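Local coordinates for protein Ulp1-like SUMO protease (Chaetomium thermophilum, PDB 6DG4) that probably cleaves SUMO from its conjugates as a cysteine protease of the Ulp1-like C48 family, the chain being its catalytic domain, at residues Q10-L15 with A226-Q231; K52-T57 with R234-L239. All blocks are in the same frame, centred on the assembly; numbering follows the deposited sequence.

Interaction 1: Q10-L15 with A226-Q231; sequences QLITPL and AQLPLQ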
loop_
_atom_site.group_PDB
_atom_site.type_symbol
_atom_site.label_atom_id
_atom_site.label_comp_id
_atom_site.label_asym_id
_atom_site.label_seq_id
_atom_site.Cartn_x
_atom_site.Cartn_y
_atom_site.Cartn_z
ATOM N N GLN A 10 -1.878 -1.227 -19.585
ATOM C CA GLN A 10 -1.971 0.079 -18.943
ATOM C C GLN A 10 -2.501 -0.050 -17.519
ATOM O O GLN A 10 -3.575 -0.611 -17.287
ATOM C CB GLN A 10 -2.916 0.961 -19.766
ATOM C CG GLN A 10 -2.941 2.414 -19.335
ATOM C CD GLN A 10 -1.770 3.190 -19.876
ATOM O OE1 GLN A 10 -1.500 3.157 -21.076
ATOM N NE2 GLN A 10 -1.050 3.880 -18.992
ATOM N N LEU A 11 -1.755 0.516 -16.565
ATOM C CA LEU A 11 -2.087 0.324 -15.156
ATOM C C LEU A 11 -3.360 1.068 -14.768
ATOM O O LEU A 11 -4.211 0.524 -14.056
ATOM C CB LEU A 11 -0.925 0.773 -14.269
ATOM C CG LEU A 11 -1.160 0.643 -12.759
ATOM C CD1 LEU A 11 -1.304 -0.819 -12.356
ATOM C CD2 LEU A 11 -0.047 1.312 -11.975
ATOM N N ILE A 12 -3.491 2.322 -15.193
ATOM C CA ILE A 12 -4.597 3.184 -14.788
ATOM C C ILE A 12 -5.414 3.484 -16.032
ATOM O O ILE A 12 -4.961 4.226 -16.915
ATOM C CB ILE A 12 -4.104 4.479 -14.132
ATOM C CG1 ILE A 12 -3.183 4.155 -12.957
ATOM C CG2 ILE A 12 -5.283 5.324 -13.681
ATOM C CD1 ILE A 12 -2.537 5.370 -12.331
ATOM N N THR A 13 -6.611 2.908 -16.103
ATOM C CA THR A 13 -7.462 2.969 -17.279
ATOM C C THR A 13 -8.858 3.452 -16.913
ATOM O O THR A 13 -9.309 3.275 -15.780
ATOM C CB THR A 13 -7.577 1.574 -17.912
ATOM O OG1 THR A 13 -7.904 0.619 -16.897
ATOM C CG2 THR A 13 -6.281 1.151 -18.564
ATOM N N PRO A 14 -9.572 4.050 -17.860
ATOM C CA PRO A 14 -10.917 4.555 -17.558
ATOM C C PRO A 14 -11.897 3.438 -17.222
ATOM O O PRO A 14 -11.816 2.326 -17.747
ATOM C CB PRO A 14 -11.316 5.283 -18.850
ATOM C CG PRO A 14 -10.425 4.698 -19.912
ATOM C CD PRO A 14 -9.145 4.371 -19.232
ATOM N N LEU A 15 -12.840 3.751 -16.337
ATOM C CA LEU A 15 -13.833 2.782 -15.901
ATOM C C LEU A 15 -14.987 2.663 -16.891
ATOM O O LEU A 15 -15.302 3.598 -17.635
ATOM C CB LEU A 15 -14.411 3.201 -14.546
ATOM C CG LEU A 15 -13.466 3.126 -13.348
ATOM C CD1 LEU A 15 -14.060 3.901 -12.186
ATOM C CD2 LEU A 15 -13.219 1.696 -12.945
ATOM N N ALA A 226 -0.545 12.826 -13.761
ATOM C CA ALA A 226 -1.771 13.302 -14.393
ATOM C C ALA A 226 -2.864 12.239 -14.452
ATOM O O ALA A 226 -4.031 12.585 -14.666
ATOM C CB ALA A 226 -1.470 13.824 -15.796
ATOM N N GLN A 227 -2.519 10.964 -14.271
ATOM C CA GLN A 227 -3.502 9.886 -14.238
ATOM C C GLN A 227 -4.149 9.702 -12.870
ATOM O O GLN A 227 -5.062 8.880 -12.736
ATOM C CB GLN A 227 -2.842 8.567 -14.650
ATOM C CG GLN A 227 -2.380 8.537 -16.082
ATOM C CD GLN A 227 -1.451 7.385 -16.365
ATOM O OE1 GLN A 227 -0.999 6.700 -15.453
ATOM N NE2 GLN A 227 -1.144 7.179 -17.628
ATOM N N LEU A 228 -3.730 10.452 -11.868
ATOM C CA LEU A 228 -4.204 10.166 -10.522
ATOM C C LEU A 228 -5.653 10.559 -10.256
ATOM O O LEU A 228 -6.302 9.887 -9.448
ATOM C CB LEU A 228 -3.248 10.744 -9.476
ATOM C CG LEU A 228 -1.847 10.129 -9.539
ATOM C CD1 LEU A 228 -0.998 10.658 -8.412
ATOM C CD2 LEU A 228 -1.861 8.600 -9.518
ATOM N N PRO A 229 -6.228 11.582 -10.901
ATOM C CA PRO A 229 -7.680 11.781 -10.724
ATOM C C PRO A 229 -8.485 10.555 -11.117
ATOM O O PRO A 229 -9.426 10.163 -10.414
ATOM C CB PRO A 229 -7.973 13.000 -11.604
ATOM C CG PRO A 229 -6.692 13.788 -11.547
ATOM C CD PRO A 229 -5.607 12.731 -11.592
ATOM N N LEU A 230 -8.106 9.909 -12.214
ATOM C CA LEU A 230 -8.761 8.665 -12.596
ATOM C C LEU A 230 -8.456 7.550 -11.601
ATOM O O LEU A 230 -9.339 6.754 -11.263
ATOM C CB LEU A 230 -8.309 8.286 -13.999
ATOM C CG LEU A 230 -8.675 6.896 -14.490
ATOM C CD1 LEU A 230 -10.180 6.688 -14.463
ATOM C CD2 LEU A 230 -8.098 6.729 -15.896
ATOM N N GLN A 231 -7.218 7.472 -11.119
ATOM C CA GLN A 231 -6.877 6.436 -10.151
ATOM C C GLN A 231 -7.716 6.553 -8.885
ATOM O O GLN A 231 -8.046 5.533 -8.271
ATOM C CB GLN A 231 -5.390 6.518 -9.825
ATOM C CG GLN A 231 -4.872 5.455 -8.867
ATOM C CD GLN A 231 -4.820 4.057 -9.438
ATOM O OE1 GLN A 231 -5.633 3.665 -10.278
ATOM N NE2 GLN A 231 -3.856 3.281 -8.958
HETATM O O HOH W 1 -1.162 3.974 -16.103
HETATM O O HOH W 2 -5.561 1.095 -11.394
#
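I12 packs against the 3-10 turn and first turn of helix 228-241, meeting Q227, L230 and Q231. I12 CG2, anti to the backbone N, lies 3.7 Å from Q227 O and 3.8 Å from L230 CG. I12 CD1 comes 3.7 Å from Q227 OE1. L230 is the second main contributor: chi1 of 169° sets its CG anti to its own backbone N. L230 CD2 sits 3.5 Å from T13 C, against the peptide link between T13 and P14. An irregular N-terminal segment is thus laid over the last long helix of the Ulp1-type catalytic domain, just where a 3-10 turn passes into that helix. Two waters bridge polar atoms of the two segments. One donates to Q227 OE1, which also accepts from T224 N, and accepts from Q10 NE2 and I12 N. Q231 crosses I12 at about a right angle, its OE1 3.7 Å from I12 CG1; a second water donates to Q231 OE1 (2.8 Å) and to L11 O, while Q231 NE2 is bonded to T208 OG1 of helix 202-215. A leucine in place of Q231 would probably leave that water and the T208 hydroxyl without their amide partner.

Interaction 2: K52-T57 with R234-L239; sequences KLLPAT and RIAAVL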
loop_
_atom_site.group_PDB
_atom_site.type_symbol
_atom_site.label_atom_id
_atom_site.label_comp_id
_atom_site.label_asym_id
_atom_site.label_seq_id
_atom_site.Cartn_x
_atom_site.Cartn_y
_atom_site.Cartn_z
ATOM N N LYS A 52 -12.823 12.473 0.949
ATOM C CA LYS A 52 -11.513 11.937 1.304
ATOM C C LYS A 52 -10.937 11.001 0.245
ATOM O O LYS A 52 -9.981 10.272 0.525
ATOM C CB LYS A 52 -11.580 11.243 2.667
ATOM C CG LYS A 52 -12.155 12.112 3.785
ATOM C CD LYS A 52 -11.299 13.349 4.040
ATOM C CE LYS A 52 -11.884 14.220 5.150
ATOM N NZ LYS A 52 -11.011 15.377 5.469
ATOM N N LEU A 53 -11.466 11.028 -0.979
ATOM C CA LEU A 53 -10.927 10.191 -2.045
ATOM C C LEU A 53 -11.180 10.766 -3.433
ATOM O O LEU A 53 -10.235 10.999 -4.193
ATOM C CB LEU A 53 -11.494 8.768 -1.953
ATOM C CG LEU A 53 -11.084 7.801 -3.069
ATOM C CD1 LEU A 53 -9.576 7.716 -3.276
ATOM C CD2 LEU A 53 -11.641 6.415 -2.770
ATOM N N LEU A 54 -12.438 11.000 -3.782
ATOM C CA LEU A 54 -12.770 11.241 -5.179
ATOM C C LEU A 54 -12.359 12.597 -5.743
ATOM O O LEU A 54 -11.941 12.656 -6.905
ATOM C CB LEU A 54 -14.264 11.008 -5.422
ATOM C CG LEU A 54 -14.663 9.536 -5.381
ATOM C CD1 LEU A 54 -16.181 9.411 -5.370
ATOM C CD2 LEU A 54 -14.053 8.775 -6.552
ATOM N N PRO A 55 -12.478 13.706 -5.015
ATOM C CA PRO A 55 -12.031 14.981 -5.594
ATOM C C PRO A 55 -10.557 14.909 -5.960
ATOM O O PRO A 55 -9.738 14.376 -5.210
ATOM C CB PRO A 55 -12.293 16.002 -4.482
ATOM C CG PRO A 55 -13.341 15.369 -3.625
ATOM C CD PRO A 55 -13.040 13.889 -3.666
ATOM N N ALA A 56 -10.227 15.452 -7.132
ATOM C CA ALA A 56 -8.866 15.363 -7.641
ATOM C C ALA A 56 -7.858 16.064 -6.741
ATOM O O ALA A 56 -6.659 15.780 -6.841
ATOM C CB ALA A 56 -8.805 15.958 -9.048
ATOM N N THR A 57 -8.311 16.964 -5.863
ATOM C CA THR A 57 -7.411 17.665 -4.954
ATOM C C THR A 57 -7.612 17.274 -3.493
ATOM O O THR A 57 -7.080 17.950 -2.607
ATOM C CB THR A 57 -7.517 19.190 -5.108
ATOM O OG1 THR A 57 -8.816 19.650 -4.708
ATOM C CG2 THR A 57 -7.240 19.607 -6.549
ATOM N N ARG A 234 -10.794 4.697 -9.636
ATOM C CA ARG A 234 -10.549 3.261 -9.659
ATOM C C ARG A 234 -10.406 2.705 -8.250
ATOM O O ARG A 234 -10.930 1.627 -7.949
ATOM C CB ARG A 234 -9.302 2.961 -10.490
ATOM C CG ARG A 234 -9.454 3.340 -11.968
ATOM C CD ARG A 234 -8.261 2.872 -12.811
ATOM N NE ARG A 234 -8.141 1.426 -12.703
ATOM C CZ ARG A 234 -8.919 0.547 -13.330
ATOM N NH1 ARG A 234 -9.871 0.938 -14.172
ATOM N NH2 ARG A 234 -8.748 -0.740 -13.102
ATOM N N ILE A 235 -9.698 3.424 -7.374
ATOM C CA ILE A 235 -9.589 3.002 -5.980
ATOM C C ILE A 235 -10.968 2.944 -5.345
ATOM O O ILE A 235 -11.299 1.996 -4.622
ATOM C CB ILE A 235 -8.645 3.943 -5.210
ATOM C CG1 ILE A 235 -7.203 3.774 -5.696
ATOM C CG2 ILE A 235 -8.731 3.687 -3.699
ATOM C CD1 ILE A 235 -6.310 4.939 -5.305
ATOM N N ALA A 236 -11.800 3.955 -5.607
ATOM C CA ALA A 236 -13.158 3.958 -5.076
ATOM C C ALA A 236 -13.926 2.726 -5.541
ATOM O O ALA A 236 -14.605 2.065 -4.746
ATOM C CB ALA A 236 -13.885 5.233 -5.505
ATOM N N ALA A 237 -13.832 2.404 -6.834
ATOM C CA ALA A 237 -14.515 1.227 -7.361
ATOM C C ALA A 237 -14.024 -0.053 -6.691
ATOM O O ALA A 237 -14.826 -0.935 -6.360
ATOM C CB ALA A 237 -14.327 1.148 -8.877
ATOM N N VAL A 238 -12.706 -0.184 -6.504
ATOM C CA VAL A 238 -12.161 -1.365 -5.836
ATOM C C VAL A 238 -12.725 -1.491 -4.425
ATOM O O VAL A 238 -13.113 -2.582 -3.986
ATOM C CB VAL A 238 -10.622 -1.322 -5.836
ATOM C CG1 VAL A 238 -10.055 -2.396 -4.917
ATOM C CG2 VAL A 238 -10.082 -1.499 -7.248
ATOM N N LEU A 239 -12.778 -0.379 -3.689
ATOM C CA LEU A 239 -13.320 -0.432 -2.336
ATOM C C LEU A 239 -14.791 -0.841 -2.348
ATOM O O LEU A 239 -15.213 -1.690 -1.554
ATOM C CB LEU A 239 -13.125 0.912 -1.632
ATOM C CG LEU A 239 -11.671 1.316 -1.373
ATOM C CD1 LEU A 239 -11.580 2.750 -0.898
ATOM C CD2 LEU A 239 -10.986 0.389 -0.368
#
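The side chain of L53 projects onto helix 228-241 and meets three of its residues with one methyl. L53 CD2 lies 3.7 Å from A236 CB and equally near A236 CA, so it rests directly on the helix backbone at a residue whose side chain is a single methyl. This is loop-on-helix packing inside the Ulp1-type cysteine protease domain: the irregular segment between helices 46-50 and 62-80 is set against the last long helix of the fold. The same L53 CD2 is 4.1 Å from I235 CG2 and 4.1 Å from L239 CD1, residues one position before and three after A236, which gives the leucine a seat among neighbouring turns. Its chi1 of 176° puts CG anti to the backbone N, and chi2 of 53° sets the methyls. L53 CD1 also reaches I235 CG2, again at 4.1 Å, and the two side chains run obliquely to one another. L54 adds one methyl beside L53: its CG stands anti to the carbonyl carbon (chi1 -72°), and L54 CD2 approaches A236 CB at 3.7 Å.

Contacts across the two segments are all apolar. Around them, V64 of helix 62-80 touches both L53 and L239, and Y71 of the same helix also packs on L239. F49 of helix 46-50 and V23 of helix 17-27 each touch both L54 and A236. The loop backbone has a polar tie as well, for L53 O is hydrogen-bonded to R232 NH1, one helical turn before A236.

Overall arrangement
From the N terminus, residues 10-15 come first, just ahead of helix 17-27, and residues 52-57 follow between helices 46-50 and 62-80. Each then waits for helix 228-241: interaction 1 closes a loop of 210 intervening residues at its start, interaction 2 one of 176 further along. Because the first partners and the helical partners occur in the same order, the two loops cross rather than nest. Their centres lie about 11 Å apart, and they touch directly: R234 NH1 probably donates a hydrogen bond to T13 O at 2.9 Å, and P229 CG packs on A56 CB at 3.9 Å. One helix therefore ties both early loops together.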